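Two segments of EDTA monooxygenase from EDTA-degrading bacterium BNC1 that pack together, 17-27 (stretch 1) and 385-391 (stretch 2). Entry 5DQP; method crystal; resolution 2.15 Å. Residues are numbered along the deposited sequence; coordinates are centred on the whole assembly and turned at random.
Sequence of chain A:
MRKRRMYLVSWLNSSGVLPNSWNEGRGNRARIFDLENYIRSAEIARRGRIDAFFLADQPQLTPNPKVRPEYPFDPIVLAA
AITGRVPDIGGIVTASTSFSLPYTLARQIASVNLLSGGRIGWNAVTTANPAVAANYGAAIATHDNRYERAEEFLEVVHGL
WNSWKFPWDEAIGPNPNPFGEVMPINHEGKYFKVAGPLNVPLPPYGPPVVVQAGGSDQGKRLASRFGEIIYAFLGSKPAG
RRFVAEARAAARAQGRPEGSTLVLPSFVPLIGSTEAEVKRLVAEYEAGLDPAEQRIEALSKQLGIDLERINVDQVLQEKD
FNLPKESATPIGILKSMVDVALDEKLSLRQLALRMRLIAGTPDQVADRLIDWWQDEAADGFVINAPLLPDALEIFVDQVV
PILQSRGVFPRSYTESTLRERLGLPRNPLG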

# COMPACT_ATOMS: atom_id res chain seq x y z
N VAL A 17 4.52 12.70 -17.44
CA VAL A 17 3.92 11.88 -18.49
C VAL A 17 4.84 11.75 -19.71
O VAL A 17 4.81 10.73 -20.39
CB VAL A 17 2.53 12.42 -18.91
CG1 VAL A 17 2.62 13.84 -19.33
CG2 VAL A 17 1.99 11.60 -20.08
N LEU A 18 5.69 12.74 -20.00
CA LEU A 18 6.54 12.60 -21.17
C LEU A 18 7.60 11.51 -20.94
O LEU A 18 8.17 11.40 -19.85
CB LEU A 18 7.20 13.93 -21.52
CG LEU A 18 6.20 15.02 -21.92
CD1 LEU A 18 6.93 16.22 -22.51
CD2 LEU A 18 5.06 14.51 -22.89
N PRO A 19 7.91 10.71 -21.97
CA PRO A 19 8.80 9.55 -21.76
C PRO A 19 10.22 9.91 -21.33
O PRO A 19 10.86 9.12 -20.63
CB PRO A 19 8.79 8.84 -23.13
CG PRO A 19 8.43 9.94 -24.13
CD PRO A 19 7.42 10.79 -23.36
N ASN A 20 10.75 11.05 -21.75
CA ASN A 20 12.07 11.45 -21.31
C ASN A 20 12.06 12.30 -20.03
O ASN A 20 13.09 12.89 -19.69
CB ASN A 20 12.79 12.20 -22.43
CG ASN A 20 14.27 12.18 -22.26
OD1 ASN A 20 14.85 11.17 -21.85
ND2 ASN A 20 14.91 13.32 -22.50
N SER A 21 10.92 12.38 -19.33
CA SER A 21 10.79 13.35 -18.25
C SER A 21 11.81 13.11 -17.15
O SER A 21 12.22 14.05 -16.48
CB SER A 21 9.36 13.37 -17.70
OG SER A 21 8.93 12.10 -17.20
N TRP A 22 12.27 11.86 -16.98
CA TRP A 22 13.18 11.65 -15.86
C TRP A 22 14.58 12.17 -16.13
O TRP A 22 15.39 12.21 -15.20
CB TRP A 22 13.25 10.18 -15.48
CG TRP A 22 13.70 9.22 -16.53
CD1 TRP A 22 13.81 9.45 -17.88
CD2 TRP A 22 14.10 7.86 -16.32
NE1 TRP A 22 14.22 8.31 -18.51
CE2 TRP A 22 14.42 7.32 -17.58
CE3 TRP A 22 14.22 7.04 -15.18
CZ2 TRP A 22 14.86 5.99 -17.74
CZ3 TRP A 22 14.66 5.72 -15.34
CH2 TRP A 22 14.96 5.21 -16.61
N ASN A 23 14.90 12.55 -17.37
CA ASN A 23 16.13 13.24 -17.70
C ASN A 23 15.97 14.77 -17.74
O ASN A 23 16.94 15.46 -18.04
CB ASN A 23 16.67 12.73 -19.05
CG ASN A 23 17.35 11.37 -18.94
OD1 ASN A 23 18.19 11.15 -18.05
ND2 ASN A 23 16.99 10.46 -19.84
N GLU A 24 14.79 15.30 -17.42
CA GLU A 24 14.49 16.72 -17.44
C GLU A 24 14.54 17.28 -16.02
O GLU A 24 14.81 16.56 -15.05
CB GLU A 24 13.12 16.98 -18.07
CG GLU A 24 13.00 16.61 -19.53
CD GLU A 24 13.73 17.58 -20.40
OE1 GLU A 24 14.24 18.58 -19.84
OE2 GLU A 24 13.79 17.36 -21.63
N GLY A 25 14.22 18.57 -15.88
CA GLY A 25 14.39 19.20 -14.58
C GLY A 25 15.85 19.13 -14.18
O GLY A 25 16.75 19.44 -14.97
N ARG A 26 16.12 18.71 -12.94
CA ARG A 26 17.52 18.58 -12.54
C ARG A 26 18.17 17.30 -13.07
O ARG A 26 19.37 17.08 -12.84
CB ARG A 26 17.63 18.70 -11.02
CG ARG A 26 17.64 20.15 -10.51
CD ARG A 26 16.46 20.98 -11.05
NE ARG A 26 15.18 20.62 -10.42
CZ ARG A 26 14.00 20.89 -10.95
NH1 ARG A 26 13.92 21.52 -12.12
NH2 ARG A 26 12.88 20.53 -10.33
N GLY A 27 17.42 16.44 -13.75
CA GLY A 27 17.99 15.34 -14.51
C GLY A 27 18.45 14.13 -13.72
O GLY A 27 19.23 13.33 -14.25
N ALA A 385 0.66 16.28 -15.82
CA ALA A 385 1.77 17.21 -16.05
C ALA A 385 2.86 16.55 -16.87
O ALA A 385 3.25 15.41 -16.58
CB ALA A 385 2.32 17.72 -14.72
N PRO A 386 3.38 17.23 -17.91
CA PRO A 386 4.44 16.61 -18.72
C PRO A 386 5.73 16.39 -17.95
O PRO A 386 6.47 15.45 -18.26
CB PRO A 386 4.65 17.61 -19.87
CG PRO A 386 4.13 18.91 -19.35
CD PRO A 386 2.99 18.56 -18.41
N LEU A 387 6.02 17.23 -16.97
CA LEU A 387 7.19 17.09 -16.11
C LEU A 387 6.76 17.32 -14.68
O LEU A 387 6.10 18.33 -14.39
CB LEU A 387 8.30 18.09 -16.49
CG LEU A 387 9.53 18.09 -15.58
CD1 LEU A 387 10.17 16.69 -15.50
CD2 LEU A 387 10.54 19.15 -16.04
N LEU A 388 7.12 16.40 -13.78
CA LEU A 388 6.88 16.55 -12.34
C LEU A 388 8.20 16.79 -11.60
O LEU A 388 9.21 16.16 -11.92
CB LEU A 388 6.16 15.32 -11.76
CG LEU A 388 4.70 15.22 -12.24
CD1 LEU A 388 4.04 13.87 -11.94
CD2 LEU A 388 3.94 16.35 -11.57
N PRO A 389 8.20 17.71 -10.62
CA PRO A 389 7.08 18.56 -10.22
C PRO A 389 6.90 19.83 -11.05
O PRO A 389 5.87 20.49 -10.90
CB PRO A 389 7.43 18.93 -8.77
CG PRO A 389 8.88 18.85 -8.70
CD PRO A 389 9.27 17.70 -9.60
N ASP A 390 7.89 20.14 -11.90
CA ASP A 390 8.03 21.48 -12.47
C ASP A 390 6.75 21.96 -13.14
O ASP A 390 6.32 23.09 -12.91
CB ASP A 390 9.21 21.54 -13.47
CG ASP A 390 10.58 21.27 -12.81
OD1 ASP A 390 10.65 20.45 -11.86
OD2 ASP A 390 11.61 21.85 -13.24
N ALA A 391 6.14 21.12 -13.99
CA ALA A 391 4.97 21.59 -14.75
C ALA A 391 3.72 21.65 -13.89
O ALA A 391 2.84 22.47 -14.14
CB ALA A 391 4.70 20.71 -15.97

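Segments far apart in sequence can be joined by different kinds of contact along their length: here backbone hydrogen bonds and apolar packing at one end, a salt bridge at the other. The contact between these two segments of EDTA monooxygenase is a compact example. It opens at Val17, whose N donates to Ala385 O at 3.1 Å and 164°, a nearly straight bond. The side chain of Val17 lies against the backbone of Pro386, with Val17 CG1 3.4 Å from Pro386 CA. Leu18 repeats the backbone pattern one residue on, though the bond from its N to Pro386 O is weak at 3.3 Å; packing supplements it, as Leu18 CG sits 3.6 Å from Pro386 CB.

Here the chain turns. A type I beta turn from Leu18 to Ser21 carries Pro19 and Asn20 clear of the partner and brings Ser21 back to it. Ser21 OG donates to Leu18 O at 2.8 Å, bracing the turn, while Ser21 CB approaches Pro386 O at 3.6 Å. Trp22 and Asn23 point away and make no contact.

Leu387 now becomes the apolar partner. Both of its methyls, CD1 and CD2, lie 3.9 Å from Glu24 CB, while CD1 is the nearer to Ser21 O, at 3.5 Å, and CD2 the nearer to Gly25 N, at 3.7 Å. The CB of Glu24 points toward the partner, but its carboxylate end leads away. Gly25, at a positive phi that favours glycine, occupies a type II' turn running from Glu24 to Gly27.

Arg26 closes the contact with a two-pronged salt bridge: NH1 donates to Asp390 OD2 at 2.6 Å and NH2 to Asp390 OD1 at 2.7 Å. Asp390 OD2 lies at the guanidinium edge, near its plane, which suits the nearly linear 172° bond from NH1.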